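Local coordinates for putative cytoplasmic protein (Salmonella enterica subsp. enterica serovar Typhimurium, PDB 4IQN) that is of unknown function, a putative cytoplasmic protein belonging to the uncharacterised DUF5066 family, at residues Ile151-Arg156 with Trp160-Ser165. Residues are numbered along the deposited sequence; the frame is centred on the assembly and turned at random.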
ATOM      1  N   ILE A 151      -3.181   0.305   5.950  1.00 17.15           N
ATOM      2  CA  ILE A 151      -2.180  -0.479   5.264  1.00 16.56           C
ATOM      3  C   ILE A 151      -2.540  -1.963   5.385  1.00 18.29           C
ATOM      4  O   ILE A 151      -3.000  -2.415   6.441  1.00 17.45           O
ATOM      5  CB  ILE A 151      -0.805  -0.234   5.904  1.00 16.63           C
ATOM      6  CG1 ILE A 151      -0.392   1.229   5.641  1.00 18.07           C
ATOM      7  CG2 ILE A 151       0.258  -1.217   5.405  1.00 18.97           C
ATOM      8  CD1 ILE A 151      -0.023   1.496   4.192  1.00 21.70           C
ATOM      9  N   ALA A 152      -2.345  -2.694   4.293  1.00 17.77           N
ATOM     10  CA  ALA A 152      -2.441  -4.154   4.292  1.00 14.92           C
ATOM     11  C   ALA A 152      -1.068  -4.727   3.999  1.00 18.09           C
ATOM     12  O   ALA A 152      -0.254  -4.099   3.287  1.00 16.89           O
ATOM     13  CB  ALA A 152      -3.426  -4.621   3.264  1.00 18.06           C
ATOM     14  N   ARG A 153      -0.823  -5.924   4.539  1.00 18.22           N
ATOM     15  CA  ARG A 153       0.390  -6.667   4.308  1.00 15.87           C
ATOM     16  C   ARG A 153       0.087  -8.038   3.722  1.00 17.15           C
ATOM     17  O   ARG A 153      -0.967  -8.626   4.006  1.00 20.32           O
ATOM     18  CB  ARG A 153       1.202  -6.836   5.625  1.00 16.46           C
ATOM     19  CG  ARG A 153       1.868  -5.574   6.077  1.00 15.69           C
ATOM     20  CD  ARG A 153       2.540  -5.743   7.416  1.00 17.09           C
ATOM     21  NE  ARG A 153       3.312  -4.588   7.806  1.00 18.48           N
ATOM     22  CZ  ARG A 153       4.632  -4.445   7.646  1.00 20.85           C
ATOM     23  NH1 ARG A 153       5.381  -5.404   7.138  1.00 21.16           N
ATOM     24  NH2 ARG A 153       5.221  -3.348   8.059  1.00 18.39           N
HETATM   25  N   MSE A 154       1.011  -8.549   2.915  1.00 17.67           N
HETATM   26  CA  MSE A 154       0.914  -9.908   2.391  1.00 18.47           C
HETATM   27  C   MSE A 154       2.250 -10.598   2.490  1.00 21.90           C
HETATM   28  O   MSE A 154       3.280 -10.092   2.064  1.00 22.77           O
HETATM   29  CB  MSE A 154       0.336  -9.910   0.984  1.00 21.02           C
HETATM   30  CG  MSE A 154       0.344 -11.288   0.350  1.00 28.99           C
HETATM   31 SE   MSE A 154      -0.527 -11.113  -1.363  1.00 38.27          SE
HETATM   32  CE  MSE A 154      -1.181 -12.948  -1.485  1.00 44.31           C
ATOM     33  N   GLU A 155       2.240 -11.785   3.048  1.00 26.16           N
ATOM     34  CA  GLU A 155       3.444 -12.599   3.143  1.00 25.23           C
ATOM     35  C   GLU A 155       3.077 -14.007   2.794  1.00 26.12           C
ATOM     36  O   GLU A 155       2.133 -14.543   3.356  1.00 26.28           O
ATOM     37  CB  GLU A 155       4.006 -12.581   4.551  1.00 28.29           C
ATOM     38  CG  GLU A 155       5.396 -13.210   4.587  1.00 39.73           C
ATOM     39  CD  GLU A 155       5.869 -13.411   5.992  1.00 51.67           C
ATOM     40  OE1 GLU A 155       5.267 -14.249   6.731  1.00 53.08           O
ATOM     41  OE2 GLU A 155       6.851 -12.722   6.339  1.00 61.73           O
ATOM     42  N   ARG A 156       3.822 -14.599   1.875  1.00 27.06           N
ATOM     43  CA  ARG A 156       3.464 -15.869   1.261  1.00 30.49           C
ATOM     44  C   ARG A 156       1.968 -15.871   0.926  1.00 27.79           C
ATOM     45  O   ARG A 156       1.512 -15.045   0.142  1.00 28.40           O
ATOM     46  CB  ARG A 156       3.930 -17.036   2.126  1.00 38.29           C
ATOM     47  CG  ARG A 156       5.459 -17.099   2.202  1.00 50.13           C
ATOM     48  CD  ARG A 156       5.898 -17.326   3.621  1.00 61.72           C
ATOM     49  NE  ARG A 156       5.355 -18.570   4.138  1.00 67.91           N
ATOM     50  CZ  ARG A 156       5.335 -18.910   5.432  1.00 75.76           C
ATOM     51  NH1 ARG A 156       4.840 -20.093   5.799  1.00 67.38           N
ATOM     52  NH2 ARG A 156       5.809 -18.079   6.369  1.00 77.39           N
ATOM     53  N   TRP A 160      -3.371  -9.443   5.354  1.00 21.36           N
ATOM     54  CA  TRP A 160      -4.025  -8.870   6.529  1.00 17.84           C
ATOM     55  C   TRP A 160      -3.890  -7.355   6.656  1.00 17.61           C
ATOM     56  O   TRP A 160      -2.954  -6.774   6.147  1.00 18.88           O
ATOM     57  CB  TRP A 160      -3.476  -9.513   7.829  1.00 18.91           C
ATOM     58  CG  TRP A 160      -2.040  -9.187   8.146  1.00 19.45           C
ATOM     59  CD1 TRP A 160      -1.595  -8.270   9.066  1.00 22.74           C
ATOM     60  CD2 TRP A 160      -0.861  -9.823   7.624  1.00 20.08           C
ATOM     61  NE1 TRP A 160      -0.228  -8.280   9.118  1.00 20.43           N
ATOM     62  CE2 TRP A 160       0.254  -9.207   8.247  1.00 18.33           C
ATOM     63  CE3 TRP A 160      -0.630 -10.807   6.660  1.00 20.32           C
ATOM     64  CZ2 TRP A 160       1.555  -9.533   7.934  1.00 20.78           C
ATOM     65  CZ3 TRP A 160       0.686 -11.162   6.367  1.00 23.10           C
ATOM     66  CH2 TRP A 160       1.760 -10.532   7.023  1.00 21.62           C
ATOM     67  N   LEU A 161      -4.830  -6.741   7.355  1.00 18.65           N
ATOM     68  CA  LEU A 161      -4.737  -5.316   7.702  1.00 20.17           C
ATOM     69  C   LEU A 161      -3.731  -5.150   8.829  1.00 19.29           C
ATOM     70  O   LEU A 161      -3.764  -5.871   9.837  1.00 20.63           O
ATOM     71  CB  LEU A 161      -6.040  -4.730   8.131  1.00 25.63           C
ATOM     72  CG  LEU A 161      -6.921  -3.983   7.168  1.00 31.37           C
ATOM     73  CD1 LEU A 161      -7.638  -2.954   8.022  1.00 30.66           C
ATOM     74  CD2 LEU A 161      -6.278  -3.357   5.952  1.00 24.64           C
ATOM     75  N   ALA A 162      -2.849  -4.207   8.631  1.00 18.02           N
ATOM     76  CA  ALA A 162      -1.708  -4.023   9.498  1.00 17.59           C
ATOM     77  C   ALA A 162      -1.680  -2.579  10.094  1.00 16.29           C
ATOM     78  O   ALA A 162      -2.573  -2.231  10.901  1.00 17.71           O
ATOM     79  CB  ALA A 162      -0.466  -4.434   8.746  1.00 20.46           C
ATOM     80  N   GLU A 163      -0.706  -1.743   9.723  1.00 16.30           N
ATOM     81  CA  GLU A 163      -0.626  -0.386  10.220  1.00 16.42           C
ATOM     82  C   GLU A 163      -1.902   0.434   9.944  1.00 17.69           C
ATOM     83  O   GLU A 163      -2.649   0.162   8.974  1.00 16.44           O
ATOM     84  CB  GLU A 163       0.592   0.326   9.644  1.00 19.64           C
ATOM     85  CG  GLU A 163       1.961  -0.159  10.099  1.00 21.83           C
ATOM     86  CD  GLU A 163       2.548  -1.346   9.342  1.00 24.42           C
ATOM     87  OE1 GLU A 163       1.863  -2.037   8.558  1.00 19.79           O
ATOM     88  OE2 GLU A 163       3.768  -1.611   9.540  1.00 30.19           O
ATOM     89  N   SER A 164      -2.128   1.409  10.814  1.00 17.76           N
ATOM     90  CA  SER A 164      -3.291   2.277  10.773  1.00 15.43           C
ATOM     91  C   SER A 164      -3.282   3.075   9.453  1.00 16.91           C
ATOM     92  O   SER A 164      -4.352   3.341   8.918  1.00 18.44           O
ATOM     93  CB  SER A 164      -3.342   3.250  11.936  1.00 17.68           C
ATOM     94  OG  SER A 164      -2.202   4.100  12.007  1.00 19.02           O
ATOM     95  N   SER A 165      -2.089   3.406   8.957  1.00 15.40           N
ATOM     96  CA  SER A 165      -1.898   4.183   7.747  1.00 16.62           C
ATOM     97  C   SER A 165      -0.472   4.152   7.282  1.00 16.76           C
ATOM     98  O   SER A 165       0.427   3.677   8.003  1.00 15.70           O
ATOM     99  CB  SER A 165      -2.243   5.634   8.031  1.00 19.59           C
ATOM    100  OG  SER A 165      -1.293   6.278   8.864  1.00 21.36           O
TER
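Ile151 meets the loop that follows the partner strand with both backbone polar atoms: its N donates to Glu163 O (3.1 Å), and its O accepts from Ala162 N (2.8 Å). Its CG1 lies beside the backbone N and reaches the carbonyl group of Ser165, while CG2 lies against Glu163 OE1. Ala152 and Leu161 form a non-hydrogen-bonded pair, in which Ala152 CA sends a C-H...O contact to Trp160 O and Ala152 CB meets Leu161 CD2 at 4.1 Å. The next pair, Arg153 and Trp160, is hydrogen-bonded in both directions. Here Trp160 CG lies between the backbone N and the carbonyl carbon (chi1 68°), which turns the indole back across Arg153, whose CB sits over the face of the six-membered ring, 3.8 Å from the centroid. Beyond CB the arginine runs extended past Ala162 CB, which touches its CD at 3.5 Å, to a side-on, bidentate salt bridge: NE donates to Glu163 OE1 (3.0 Å) and NH2 to Glu163 OE2 (2.7 Å). Both oxygens use their syn lone pairs, and the guanidinium and carboxylate planes lie 27° apart, nearly coplanar. Arg153 NH1 is hydrogen-bonded to Gln134 OE1 outside the hairpin, a third bond that helps fix the guanidinium's rotation. At Glu155, CB touches the edge of the indole, and OE2 is hydrogen-bonded to Gln134 NE2. This is an antiparallel beta hairpin at the edge of a four-stranded sheet, with its second strand leaving through a loop to Ser165, the N-cap of helix 166-174.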